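Local coordinates for protein UTP-glucose-1-phosphate uridylyltransferase 2 (Trypanosoma brucei, PDB 3GUE) that probably catalyses the reversible transfer of a uridylyl group from UTP to alpha-D-glucose 1-phosphate, giving UDP-glucose and diphosphate, and holds UDP-glucose in this crystal, at residues A[19-25]-A[163-167]; A[27-31]-A[320-324]; A[76-82]-A[212-218]; A[382-388]-A[431-435]; A[425-430]-A[446-450]. The contacts are given in a common frame with arbitrary orientation. Residue numbers count along the deposited sequence, not the author numbering.

Contact 1: residues A[19-25]-A[163-167]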
# COMPACT_ATOMS: atom_id res chain seq x y z
N MET A 19 -19.05 14.59 10.72
CA MET A 19 -18.07 14.92 9.68
C MET A 19 -17.96 16.43 9.46
O MET A 19 -16.85 17.00 9.42
CB MET A 19 -18.37 14.20 8.36
CG MET A 19 -18.13 12.68 8.44
SD MET A 19 -18.71 11.71 7.04
CE MET A 19 -17.32 11.79 5.95
N GLN A 20 -19.10 17.08 9.32
CA GLN A 20 -19.15 18.53 9.20
C GLN A 20 -18.54 19.22 10.45
O GLN A 20 -17.89 20.27 10.32
CB GLN A 20 -20.58 18.99 8.97
CG GLN A 20 -21.16 18.65 7.61
CD GLN A 20 -22.55 19.24 7.41
OE1 GLN A 20 -23.18 19.70 8.36
NE2 GLN A 20 -23.03 19.23 6.18
N ALA A 21 -18.72 18.64 11.64
CA ALA A 21 -18.15 19.22 12.87
C ALA A 21 -16.62 19.18 12.89
O ALA A 21 -15.98 19.96 13.58
CB ALA A 21 -18.70 18.52 14.11
N SER A 22 -16.04 18.25 12.14
CA SER A 22 -14.59 18.09 12.11
C SER A 22 -13.93 18.68 10.87
O SER A 22 -12.72 18.53 10.70
CB SER A 22 -14.18 16.62 12.28
OG SER A 22 -13.89 16.32 13.64
N GLY A 23 -14.70 19.33 10.00
CA GLY A 23 -14.11 20.02 8.85
C GLY A 23 -13.90 19.17 7.59
O GLY A 23 -13.17 19.57 6.68
N VAL A 24 -14.55 18.01 7.55
CA VAL A 24 -14.47 17.09 6.41
C VAL A 24 -15.05 17.68 5.10
O VAL A 24 -16.10 18.34 5.08
CB VAL A 24 -15.15 15.72 6.75
CG1 VAL A 24 -14.95 14.71 5.62
CG2 VAL A 24 -14.56 15.16 8.07
N GLU A 25 -14.33 17.41 4.02
CA GLU A 25 -14.64 17.96 2.71
C GLU A 25 -16.06 17.53 2.29
O GLU A 25 -16.43 16.37 2.45
CB GLU A 25 -13.55 17.54 1.70
CG GLU A 25 -13.59 18.30 0.38
CD GLU A 25 -14.65 17.75 -0.54
OE1 GLU A 25 -14.83 16.52 -0.54
OE2 GLU A 25 -15.32 18.55 -1.23
N ASN A 163 -8.90 13.01 3.35
CA ASN A 163 -10.05 13.10 4.21
C ASN A 163 -9.98 12.07 5.34
O ASN A 163 -9.06 11.25 5.40
CB ASN A 163 -11.30 12.87 3.38
CG ASN A 163 -11.40 13.82 2.19
OD1 ASN A 163 -11.58 13.40 1.04
ND2 ASN A 163 -11.29 15.11 2.47
N ARG A 164 -10.93 12.20 6.26
CA ARG A 164 -11.22 11.18 7.27
C ARG A 164 -12.71 10.95 7.39
O ARG A 164 -13.53 11.85 7.12
CB ARG A 164 -10.62 11.51 8.64
CG ARG A 164 -10.91 12.89 9.19
CD ARG A 164 -10.36 12.97 10.61
NE ARG A 164 -10.95 14.05 11.39
CZ ARG A 164 -10.70 14.24 12.69
NH1 ARG A 164 -9.87 13.42 13.34
NH2 ARG A 164 -11.27 15.25 13.34
N VAL A 165 -13.05 9.73 7.80
CA VAL A 165 -14.42 9.27 7.86
C VAL A 165 -14.63 8.56 9.21
O VAL A 165 -13.71 7.97 9.76
CB VAL A 165 -14.81 8.37 6.60
CG1 VAL A 165 -14.44 9.04 5.28
CG2 VAL A 165 -14.20 7.00 6.64
N PRO A 166 -15.84 8.65 9.78
CA PRO A 166 -15.95 7.90 11.03
C PRO A 166 -16.07 6.39 10.81
O PRO A 166 -16.59 5.95 9.78
CB PRO A 166 -17.24 8.46 11.65
CG PRO A 166 -18.08 8.82 10.50
CD PRO A 166 -17.11 9.34 9.44
N LYS A 167 -15.50 5.62 11.73
CA LYS A 167 -15.78 4.19 11.86
C LYS A 167 -17.24 4.13 12.30
O LYS A 167 -17.68 5.01 13.05
CB LYS A 167 -14.92 3.56 12.94
CG LYS A 167 -13.44 3.58 12.63
CD LYS A 167 -12.67 3.01 13.80
CE LYS A 167 -11.18 3.22 13.61
NZ LYS A 167 -10.39 2.56 14.70

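Contact 2: residues A[27-31]-A[320-324]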
# COMPACT_ATOMS: atom_id res chain seq x y z
N LYS A 27 -17.65 16.98 -0.65
CA LYS A 27 -17.82 15.85 -1.59
C LYS A 27 -17.48 14.51 -0.94
O LYS A 27 -18.10 13.52 -1.25
CB LYS A 27 -17.07 16.05 -2.90
CG LYS A 27 -17.71 17.06 -3.83
CD LYS A 27 -18.94 16.54 -4.56
CE LYS A 27 -19.42 17.59 -5.55
NZ LYS A 27 -20.77 17.30 -6.11
N CYS A 28 -16.50 14.50 -0.04
CA CYS A 28 -16.17 13.27 0.71
C CYS A 28 -17.36 12.81 1.57
O CYS A 28 -17.69 11.61 1.60
CB CYS A 28 -14.91 13.45 1.56
SG CYS A 28 -14.66 12.12 2.75
N ILE A 29 -18.01 13.75 2.26
CA ILE A 29 -19.20 13.44 3.07
C ILE A 29 -20.26 12.79 2.17
O ILE A 29 -20.76 11.72 2.47
CB ILE A 29 -19.75 14.67 3.83
CG1 ILE A 29 -18.71 15.18 4.86
CG2 ILE A 29 -21.11 14.34 4.52
CD1 ILE A 29 -18.95 16.56 5.40
N HIS A 30 -20.55 13.44 1.04
CA HIS A 30 -21.50 12.94 0.04
C HIS A 30 -21.19 11.51 -0.47
O HIS A 30 -22.08 10.66 -0.50
CB HIS A 30 -21.64 13.98 -1.09
CG HIS A 30 -22.41 13.51 -2.28
ND1 HIS A 30 -22.04 13.82 -3.57
CD2 HIS A 30 -23.53 12.77 -2.39
CE1 HIS A 30 -22.89 13.28 -4.42
NE2 HIS A 30 -23.81 12.64 -3.72
N ILE A 31 -19.95 11.27 -0.91
CA ILE A 31 -19.50 9.95 -1.34
C ILE A 31 -19.63 8.92 -0.19
O ILE A 31 -20.12 7.81 -0.40
CB ILE A 31 -18.04 10.00 -1.89
CG1 ILE A 31 -17.92 11.03 -3.04
CG2 ILE A 31 -17.53 8.60 -2.31
CD1 ILE A 31 -16.51 11.11 -3.69
N GLN A 320 -18.43 13.48 -13.85
CA GLN A 320 -19.15 12.74 -12.81
C GLN A 320 -19.45 13.58 -11.56
O GLN A 320 -19.88 13.04 -10.53
CB GLN A 320 -18.38 11.47 -12.49
CG GLN A 320 -17.99 10.70 -13.74
CD GLN A 320 -18.14 9.22 -13.59
OE1 GLN A 320 -17.18 8.45 -13.75
NE2 GLN A 320 -19.37 8.78 -13.26
N LEU A 321 -19.24 14.89 -11.67
CA LEU A 321 -19.57 15.87 -10.62
C LEU A 321 -18.83 15.59 -9.31
O LEU A 321 -19.42 15.57 -8.22
CB LEU A 321 -21.10 15.98 -10.42
CG LEU A 321 -21.96 15.94 -11.70
CD1 LEU A 321 -23.28 15.21 -11.47
CD2 LEU A 321 -22.19 17.32 -12.30
N GLY A 322 -17.52 15.36 -9.43
CA GLY A 322 -16.64 15.05 -8.30
C GLY A 322 -16.83 13.70 -7.62
O GLY A 322 -16.22 13.44 -6.58
N VAL A 323 -17.66 12.82 -8.20
CA VAL A 323 -18.02 11.53 -7.56
C VAL A 323 -17.66 10.30 -8.42
O VAL A 323 -18.47 9.84 -9.24
CB VAL A 323 -19.54 11.54 -7.09
CG1 VAL A 323 -19.93 10.22 -6.41
CG2 VAL A 323 -19.79 12.68 -6.14
N LEU A 324 -16.44 9.77 -8.23
CA LEU A 324 -16.04 8.50 -8.87
C LEU A 324 -16.77 7.31 -8.24
O LEU A 324 -16.93 7.25 -7.02
CB LEU A 324 -14.53 8.25 -8.77
CG LEU A 324 -13.60 9.21 -9.49
CD1 LEU A 324 -12.14 8.83 -9.28
CD2 LEU A 324 -13.92 9.33 -10.99

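Contact 3: residues A[76-82]-A[212-218]. With UPG (uridine-5'-diphosphate-glucose), chain C.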
# COMPACT_ATOMS: atom_id res chain seq x y z
N GLN A 76 6.36 16.94 -17.78
CA GLN A 76 4.93 16.96 -17.40
C GLN A 76 4.57 16.08 -16.17
O GLN A 76 3.40 16.03 -15.75
CB GLN A 76 4.07 16.53 -18.59
CG GLN A 76 3.98 17.63 -19.66
CD GLN A 76 3.40 17.18 -20.99
OE1 GLN A 76 3.56 17.87 -22.00
NE2 GLN A 76 2.74 16.05 -21.01
N ALA A 77 5.58 15.40 -15.62
CA ALA A 77 5.36 14.37 -14.62
C ALA A 77 5.53 14.88 -13.16
O ALA A 77 6.24 15.83 -12.90
CB ALA A 77 6.24 13.18 -14.91
N VAL A 78 4.81 14.24 -12.24
CA VAL A 78 4.72 14.65 -10.83
C VAL A 78 4.71 13.34 -10.04
O VAL A 78 4.16 12.35 -10.48
CB VAL A 78 3.41 15.46 -10.55
CG1 VAL A 78 3.12 15.58 -9.07
CG2 VAL A 78 3.47 16.90 -11.16
N VAL A 79 5.33 13.35 -8.88
CA VAL A 79 5.40 12.14 -8.05
C VAL A 79 4.55 12.34 -6.80
O VAL A 79 4.58 13.41 -6.19
CB VAL A 79 6.85 11.73 -7.70
CG1 VAL A 79 6.88 10.48 -6.78
CG2 VAL A 79 7.64 11.44 -8.97
N LEU A 80 3.78 11.31 -6.48
CA LEU A 80 3.05 11.24 -5.22
C LEU A 80 3.38 9.93 -4.54
O LEU A 80 3.31 8.85 -5.16
CB LEU A 80 1.53 11.34 -5.45
CG LEU A 80 0.51 11.29 -4.29
CD1 LEU A 80 0.76 12.28 -3.23
CD2 LEU A 80 -0.89 11.50 -4.84
N LYS A 81 3.77 10.02 -3.27
CA LYS A 81 3.94 8.82 -2.44
C LYS A 81 2.80 8.79 -1.43
O LYS A 81 2.57 9.78 -0.72
CB LYS A 81 5.31 8.88 -1.73
CG LYS A 81 6.41 7.97 -2.33
CD LYS A 81 6.15 6.50 -1.95
CE LYS A 81 7.42 5.63 -2.00
NZ LYS A 81 7.49 4.81 -3.27
N LEU A 82 2.04 7.69 -1.39
CA LEU A 82 0.96 7.50 -0.42
C LEU A 82 1.58 7.38 1.00
O LEU A 82 2.57 6.68 1.21
CB LEU A 82 0.13 6.25 -0.77
CG LEU A 82 -0.48 6.17 -2.18
CD1 LEU A 82 -1.24 4.85 -2.43
CD2 LEU A 82 -1.38 7.41 -2.52
N TYR A 212 1.57 20.38 -15.91
CA TYR A 212 1.71 18.96 -15.56
C TYR A 212 0.48 18.16 -16.04
O TYR A 212 -0.65 18.65 -15.94
CB TYR A 212 2.01 18.77 -14.06
CG TYR A 212 3.28 19.47 -13.62
CD1 TYR A 212 4.53 18.99 -14.02
CD2 TYR A 212 3.23 20.67 -12.86
CE1 TYR A 212 5.70 19.64 -13.65
CE2 TYR A 212 4.41 21.33 -12.48
CZ TYR A 212 5.64 20.80 -12.87
OH TYR A 212 6.83 21.40 -12.51
N ARG A 213 0.71 16.95 -16.58
CA ARG A 213 -0.34 16.12 -17.15
C ARG A 213 -0.29 14.68 -16.64
O ARG A 213 -1.22 13.92 -16.89
CB ARG A 213 -0.22 16.07 -18.69
CG ARG A 213 -0.56 17.34 -19.43
CD ARG A 213 -2.06 17.71 -19.27
NE ARG A 213 -2.35 18.98 -19.95
CZ ARG A 213 -2.30 20.17 -19.37
NH1 ARG A 213 -1.95 20.28 -18.10
NH2 ARG A 213 -2.58 21.27 -20.04
N TYR A 214 0.80 14.29 -15.98
CA TYR A 214 0.98 12.91 -15.53
C TYR A 214 1.45 12.81 -14.09
O TYR A 214 2.27 13.63 -13.63
CB TYR A 214 1.97 12.18 -16.45
CG TYR A 214 1.42 11.95 -17.84
CD1 TYR A 214 0.53 10.93 -18.08
CD2 TYR A 214 1.77 12.79 -18.91
CE1 TYR A 214 0.00 10.69 -19.39
CE2 TYR A 214 1.26 12.57 -20.19
CZ TYR A 214 0.39 11.52 -20.43
OH TYR A 214 -0.15 11.31 -21.70
N MET A 215 0.93 11.81 -13.39
CA MET A 215 1.28 11.58 -12.02
C MET A 215 1.64 10.12 -11.80
O MET A 215 0.87 9.24 -12.12
CB MET A 215 0.15 11.97 -11.08
CG MET A 215 0.42 11.60 -9.63
SD MET A 215 -0.82 12.30 -8.53
CE MET A 215 -0.50 14.05 -8.72
N PHE A 216 2.83 9.91 -11.24
CA PHE A 216 3.24 8.60 -10.76
C PHE A 216 2.99 8.46 -9.25
O PHE A 216 3.54 9.22 -8.42
CB PHE A 216 4.70 8.31 -11.16
CG PHE A 216 5.21 6.98 -10.65
CD1 PHE A 216 4.68 5.79 -11.14
CD2 PHE A 216 6.21 6.92 -9.68
CE1 PHE A 216 5.11 4.57 -10.68
CE2 PHE A 216 6.67 5.67 -9.19
CZ PHE A 216 6.12 4.50 -9.70
N ILE A 217 2.17 7.46 -8.90
CA ILE A 217 1.77 7.17 -7.52
C ILE A 217 2.23 5.77 -7.13
O ILE A 217 2.10 4.83 -7.91
CB ILE A 217 0.23 7.21 -7.34
CG1 ILE A 217 -0.42 8.30 -8.20
CG2 ILE A 217 -0.18 7.33 -5.83
CD1 ILE A 217 -1.94 8.15 -8.26
N SER A 218 2.77 5.66 -5.92
CA SER A 218 3.17 4.38 -5.32
C SER A 218 3.03 4.40 -3.79
O SER A 218 2.94 5.46 -3.16
CB SER A 218 4.63 4.07 -5.69
OG SER A 218 5.52 5.04 -5.14
N1 UPG C . -2.79 4.69 2.55
C2 UPG C . -3.20 6.03 2.44
N3 UPG C . -4.51 6.33 2.80
C4 UPG C . -5.40 5.38 3.25
C5 UPG C . -5.01 4.04 3.34
C6 UPG C . -3.71 3.68 2.99
O2 UPG C . -2.47 6.97 2.08
O4 UPG C . -6.54 5.77 3.55
C1C UPG C . -1.39 4.31 2.18
C2C UPG C . -0.55 3.44 3.11
O2C UPG C . 0.05 4.23 4.15
C3C UPG C . 0.51 2.95 2.12
C4C UPG C . -0.31 2.72 0.85
O4C UPG C . -1.51 3.53 0.97
O3C UPG C . 1.43 4.01 1.87
C5C UPG C . -0.75 1.23 0.71
O5C UPG C . -1.68 0.82 1.68
PA UPG C . -1.58 -0.64 2.36
O1A UPG C . -0.15 -0.78 2.75
O2A UPG C . -2.63 -0.84 3.37
O3A UPG C . -1.83 -1.62 1.07
PB UPG C . -3.26 -2.20 0.53
O1B UPG C . -4.17 -1.06 0.34
O2B UPG C . -3.70 -3.38 1.33
O3B UPG C . -2.75 -2.82 -0.86
C1' UPG C . -2.24 -1.91 -1.90
C2' UPG C . -3.09 -2.06 -3.15
C3' UPG C . -3.05 -3.53 -3.57
C4' UPG C . -1.59 -3.91 -3.88
C5' UPG C . -0.69 -3.64 -2.64
C6' UPG C . 0.76 -3.71 -3.03
O2' UPG C . -4.46 -1.68 -2.90
O3' UPG C . -3.92 -3.72 -4.67
O4' UPG C . -1.50 -5.27 -4.25
O5' UPG C . -0.87 -2.30 -2.11
O6' UPG C . 1.55 -3.84 -1.84
O HOH W 1 5.47 7.59 -6.06

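Contact 4: residues A[382-388]-A[431-435]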
# COMPACT_ATOMS: atom_id res chain seq x y z
N LEU A 382 10.73 -7.88 8.17
CA LEU A 382 11.85 -8.78 8.38
C LEU A 382 12.68 -8.99 7.10
O LEU A 382 13.93 -8.94 7.15
CB LEU A 382 11.37 -10.14 8.92
CG LEU A 382 12.35 -11.32 9.01
CD1 LEU A 382 13.59 -10.93 9.84
CD2 LEU A 382 11.66 -12.56 9.63
N ALA A 383 11.98 -9.25 5.98
CA ALA A 383 12.67 -9.54 4.71
C ALA A 383 13.39 -8.28 4.22
O ALA A 383 14.55 -8.35 3.81
CB ALA A 383 11.70 -10.07 3.63
N LEU A 384 12.73 -7.12 4.36
CA LEU A 384 13.31 -5.86 3.90
C LEU A 384 14.56 -5.47 4.68
O LEU A 384 15.58 -5.04 4.08
CB LEU A 384 12.29 -4.73 3.97
CG LEU A 384 12.65 -3.50 3.13
CD1 LEU A 384 12.74 -3.85 1.64
CD2 LEU A 384 11.60 -2.45 3.32
N ARG A 385 14.48 -5.67 6.00
CA ARG A 385 15.55 -5.30 6.92
C ARG A 385 16.74 -6.23 6.73
O ARG A 385 17.88 -5.83 6.95
CB ARG A 385 15.05 -5.32 8.36
CG ARG A 385 14.27 -4.09 8.76
CD ARG A 385 13.88 -4.09 10.23
NE ARG A 385 13.22 -2.84 10.57
CZ ARG A 385 12.73 -2.54 11.77
NH1 ARG A 385 12.80 -3.42 12.77
NH2 ARG A 385 12.16 -1.36 11.96
N SER A 386 16.46 -7.46 6.27
CA SER A 386 17.51 -8.44 6.01
C SER A 386 18.27 -8.22 4.68
O SER A 386 17.79 -7.51 3.79
CB SER A 386 16.92 -9.84 6.00
OG SER A 386 16.39 -10.08 4.71
N ASP A 387 19.39 -8.93 4.55
CA ASP A 387 20.28 -8.88 3.38
C ASP A 387 19.62 -9.49 2.10
O ASP A 387 20.24 -9.56 1.03
CB ASP A 387 21.65 -9.55 3.71
CG ASP A 387 21.55 -11.07 3.97
OD1 ASP A 387 20.45 -11.59 3.90
OD2 ASP A 387 22.58 -11.76 4.21
N ALA A 388 18.38 -9.95 2.23
CA ALA A 388 17.59 -10.34 1.06
C ALA A 388 17.33 -9.14 0.15
O ALA A 388 17.13 -9.32 -1.06
CB ALA A 388 16.26 -10.97 1.50
N VAL A 431 18.89 -9.33 13.18
CA VAL A 431 18.16 -9.68 11.96
C VAL A 431 19.01 -10.76 11.28
O VAL A 431 20.19 -10.52 11.02
CB VAL A 431 18.00 -8.44 11.01
CG1 VAL A 431 17.12 -8.78 9.78
CG2 VAL A 431 17.41 -7.26 11.76
N PRO A 432 18.42 -11.95 11.00
CA PRO A 432 19.17 -13.03 10.35
C PRO A 432 19.44 -12.73 8.88
O PRO A 432 18.75 -11.89 8.28
CB PRO A 432 18.23 -14.24 10.49
CG PRO A 432 16.85 -13.62 10.45
CD PRO A 432 17.02 -12.35 11.27
N SER A 433 20.46 -13.38 8.32
CA SER A 433 20.74 -13.35 6.88
C SER A 433 19.61 -14.18 6.24
O SER A 433 19.31 -15.28 6.70
CB SER A 433 22.13 -13.94 6.60
OG SER A 433 22.48 -14.05 5.22
N LEU A 434 18.98 -13.63 5.22
CA LEU A 434 17.88 -14.31 4.48
C LEU A 434 18.06 -14.31 2.96
O LEU A 434 17.17 -14.72 2.23
CB LEU A 434 16.51 -13.68 4.84
CG LEU A 434 16.06 -13.84 6.31
CD1 LEU A 434 14.88 -12.97 6.57
CD2 LEU A 434 15.71 -15.30 6.67
N ARG A 435 19.21 -13.84 2.49
CA ARG A 435 19.47 -13.83 1.05
C ARG A 435 19.48 -15.23 0.40
O ARG A 435 19.12 -15.37 -0.75
CB ARG A 435 20.77 -13.05 0.71
CG ARG A 435 22.01 -13.54 1.42
CD ARG A 435 23.28 -12.76 1.03
NE ARG A 435 24.42 -13.37 1.71
CZ ARG A 435 25.01 -14.50 1.33
NH1 ARG A 435 24.60 -15.16 0.24
NH2 ARG A 435 26.03 -14.98 2.04
O HOH W 2 20.31 -9.89 7.21

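Contact 5: residues A[425-430]-A[446-450]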
# COMPACT_ATOMS: atom_id res chain seq x y z
N LYS A 425 10.85 -8.74 19.66
CA LYS A 425 11.59 -9.81 20.33
C LYS A 425 12.35 -10.75 19.38
O LYS A 425 13.45 -11.25 19.71
CB LYS A 425 10.71 -10.57 21.32
CG LYS A 425 10.79 -9.93 22.73
CD LYS A 425 9.51 -10.03 23.54
CE LYS A 425 8.74 -8.72 23.50
NZ LYS A 425 9.25 -7.72 24.52
N LEU A 426 11.76 -10.99 18.20
CA LEU A 426 12.34 -11.89 17.20
C LEU A 426 13.71 -11.43 16.67
O LEU A 426 14.64 -12.25 16.52
CB LEU A 426 11.34 -12.09 16.03
CG LEU A 426 11.76 -13.07 14.94
CD1 LEU A 426 11.85 -14.48 15.57
CD2 LEU A 426 10.79 -13.08 13.74
N VAL A 427 13.81 -10.13 16.36
CA VAL A 427 14.99 -9.52 15.76
C VAL A 427 15.84 -8.69 16.76
O VAL A 427 16.86 -8.11 16.38
CB VAL A 427 14.60 -8.56 14.62
CG1 VAL A 427 14.23 -9.33 13.35
CG2 VAL A 427 13.48 -7.62 15.05
N LYS A 428 15.38 -8.63 18.01
CA LYS A 428 16.05 -7.90 19.09
C LYS A 428 17.56 -8.14 19.10
O LYS A 428 18.35 -7.20 19.11
CB LYS A 428 15.45 -8.37 20.42
CG LYS A 428 16.07 -7.83 21.65
CD LYS A 428 15.86 -8.79 22.81
CE LYS A 428 14.42 -8.83 23.27
NZ LYS A 428 14.25 -9.96 24.24
N GLY A 429 17.95 -9.41 19.11
CA GLY A 429 19.37 -9.77 19.17
C GLY A 429 20.01 -9.94 17.81
O GLY A 429 21.17 -10.36 17.71
N GLY A 430 19.25 -9.63 16.75
CA GLY A 430 19.75 -9.74 15.39
C GLY A 430 18.76 -10.05 14.29
O GLY A 430 17.91 -10.94 14.42
N VAL A 446 10.39 -17.10 19.82
CA VAL A 446 11.69 -17.36 19.19
C VAL A 446 12.44 -16.04 19.10
O VAL A 446 11.85 -14.98 18.84
CB VAL A 446 11.54 -18.03 17.76
CG1 VAL A 446 12.81 -17.99 16.95
CG2 VAL A 446 11.03 -19.48 17.88
N GLU A 447 13.75 -16.12 19.34
CA GLU A 447 14.62 -14.95 19.39
C GLU A 447 15.96 -15.21 18.67
O GLU A 447 16.79 -15.98 19.17
CB GLU A 447 14.85 -14.52 20.84
CG GLU A 447 13.62 -13.93 21.57
CD GLU A 447 13.91 -13.49 22.99
OE1 GLU A 447 15.10 -13.25 23.34
OE2 GLU A 447 12.95 -13.37 23.77
N PHE A 448 16.15 -14.59 17.51
CA PHE A 448 17.44 -14.60 16.80
C PHE A 448 18.46 -13.80 17.56
O PHE A 448 18.14 -12.75 18.11
CB PHE A 448 17.32 -14.01 15.38
CG PHE A 448 16.57 -14.89 14.43
CD1 PHE A 448 17.16 -16.04 13.90
CD2 PHE A 448 15.27 -14.57 14.06
CE1 PHE A 448 16.47 -16.87 13.02
CE2 PHE A 448 14.54 -15.40 13.16
CZ PHE A 448 15.14 -16.54 12.65
N GLY A 449 19.69 -14.32 17.59
CA GLY A 449 20.85 -13.57 18.01
C GLY A 449 21.56 -13.09 16.76
O GLY A 449 20.93 -12.89 15.71
N ALA A 450 22.88 -12.94 16.86
CA ALA A 450 23.68 -12.27 15.84
C ALA A 450 24.26 -13.20 14.77
O ALA A 450 24.55 -14.39 15.02
CB ALA A 450 24.79 -11.40 16.50
O HOH W 3 16.06 -11.46 19.57

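Contact 1: residues A[19-25]-A[163-167]
A Schellman motif ends helix 10-21 here, and the turn it makes packs against the start of strand 165-169, part of a small antiparallel sheet. V24 N reaches M19 O at 3.1 Å and G23 N reaches Q20 O, weakly, at 3.3 Å. G23 has positive phi, and at its backbone angles a CB would be jammed against the preceding carbonyl, so glycine suits the position. Apolar contact comes next. The long, flexible M19 lays CG 3.6 Å from P166 CD and CE 4.0 Å from V165 CG1, while V24 CG1 lies 3.5 Å from R164 O, a carbonyl with no polar partner in the model. V24, S22 and P166 also touch W186, so a valine, compact and apolar, fits beside the indole. E25 sits at the N-cap of helix 26-40; its carboxylate reaches forward to cap C28 N (OE1) and K27 N (OE2), leaving its aliphatic part to lie against N163. V165 continues into the pocket where a dithiol, probably from the crystallisation liquor, is bound. Polar contact is slight: R164, whose guanidinium also makes cation-pi contacts with W186 and F134, gives a weak hydrogen bond from NH2 to S22 OG at 2.8 Å.

Contact 2: residues A[27-31]-A[320-324]
Three residues of one helical face, K27, H30 and I31, point their CA-CB bonds at the loop that leaves helix 310-319. K27 takes m for both chi1 and chi2 and is extended beyond, a shape that carries the ammonium over the gap: NZ donates to L321 O at 3.0 Å. A lysine suits this edge because its chain also lies along the loop, CD coming 4.3 Å from V323 CG2. V323, with chi1 t, sets CG2 among the three helical residues, 3.6 Å from H30 CE1 and 4.0 Å from I31 CG1; branched valine fills the space between. I31 keeps chi1 m and chi2 t, an extended chain that brings CD1 to 3.7 Å from G322 O. The loop is a type I' beta turn from Q320 to V323, closed by V323 N to Q320 O at 3.2 Å. L321 and G322 have positive phi; at G322 this suits glycine, and a CB would be tight against K27 CE, at 3.4 Å. L321 is also C-prime in the Schellman motif ending helix 310-319. Helix 194-201 borders the contact, touched by K27 at S200, I31 at T196 and L324 at Y195, while I29 rests on helix 10-21.

Contact 3: residues A[76-82]-A[212-218]
Two parallel strands, 77-83 and 214-219, share a ladder in which nearly every inward-facing backbone group finds a partner. Q76 O opens it by accepting from both R213 N (3.0 Å) and Y214 N (3.1 Å). Then V78 N reaches Y214 O weakly at 3.0 Å, F216 N gives to V78 O at 2.9 Å, L80 N to F216 O at 2.9 Å, S218 N weakly to L80 O at 3.3 Å, and L82 N to S218 O at 3.0 Å. V79 and K81 turn their backbone groups the other way, to strand 128-132. L80 O has a second donor, a water at 2.7 Å that is also hydrogen-bonded to S218 OG, at 2.7 Å. The buried ammonium of K81 is paid for twice, by S218 OG at 2.7 Å from NZ and by N222 O; a small serine leaves room for it. Y214 OH bonds to H236, and R213 NH1 to Y212 O at 3.0 Å and to L208 O. On the face carrying V78, L80 and M215, beta-branched and long aliphatic chains interlock: V78 CG2 makes a CH-pi contact 4.0 Å from the Y212 ring centroid, and L80 CD2 is 3.8 Å from M215 SD. L82 O ends 3.0 Å from UPG O3C, a ribose oxygen. Central parallel strands running into the nucleotide-sugar site are the hallmark of the Rossmann-like GT-A fold.

Contact 4: residues A[382-388]-A[431-435]
This contact sets the last turn of helix 378-385 and the ST turn after it against the loop leading into strand 437-443, beside the first two strands (409-412 and 437-443) of the C-terminal domain's parallel sheet, consistent with the left-handed beta-helix known from this family. In the turn, S386 OG donates to A383 O (2.7 Å) and accepts from A388 N (3.2 Å), so a serine here holds the exit of the helix. D387 is the main cross-link. Its OD1 takes both L434 N (2.8 Å) and R435 N (2.9 Å), while OD2 accepts from S433 OG at 2.5 Å; a short acidic side chain can meet all three donors at once. One water joins the backbones by accepting from D387 N (3.0 Å) and donating to P432 O (2.8 Å). Beneath lies an apolar patch: L382 CD1 is 4.1 Å from V431 CG1 and 4.0 Å from P432 CD, and L382 CG is 3.9 Å from L434 CD1. L382 and L434 both touch I410 of strand 409-412, so leucines suit this buried side. R435 has its stronger partner in E402, and its link to D387 is a longer salt bridge, NE to OD2 at 3.5 Å.

Contact 5: residues A[425-430]-A[446-450]
L426, near the end of helix 420-427, and F448 at the end of strand 446-448 bury the most surface here. Their apolar chains meet, L426 CD1 lying 3.7 Å from F448 CE2 and 3.9 Å from V446 CG1, and their backbones bond, F448 N to L426 O at 3.0 Å. Leucine and phenylalanine suit this buried place; F448 and V446 also pack on I460 of strand 458-462, and F448 meets P432. Strand 446-448 pairs in parallel with 468-470, in keeping with the beta-helix expected of this C-terminal domain. Beyond L426 a type I turn from V427 to G430 is closed by G430 N to V427 O at 2.9 Å. At G430 (phi 150°) a CB would clash with G449 O. A water accepts from G429 N at 2.8 Å and lies 2.6 Å from K425 O and 2.8 Å from F448 O. E447, the third large contributor, lays CG 3.3 Å from K425 O and pairs its OE1 with K428 NZ in a salt bridge of 3.5 Å.

In the fold
Two pairs of contacts touch, 1 with 2 and 4 with 5, while contact 3 stands alone, at the UDP-glucose. Contacts 1 and 2 have centres 14 Å apart: I29 packs on M19 and V24, and C28 on N163. They flank the pocket lined by V165, C28 and I31. Along the chain, contact 3 is nested within the loop closed by contact 2, with centres 22 Å apart, and brings the carbonyl of L82 to the UDP-glucose, which the side chain of V165 approaches to about 8 Å. Contacts 4 and 5 have centres 12 Å apart, L382 meeting V427 and P432 meeting F448. Contact 4 is 31 Å centre to centre from contact 3; the side chain of A383 stays about 13 Å from the ligand.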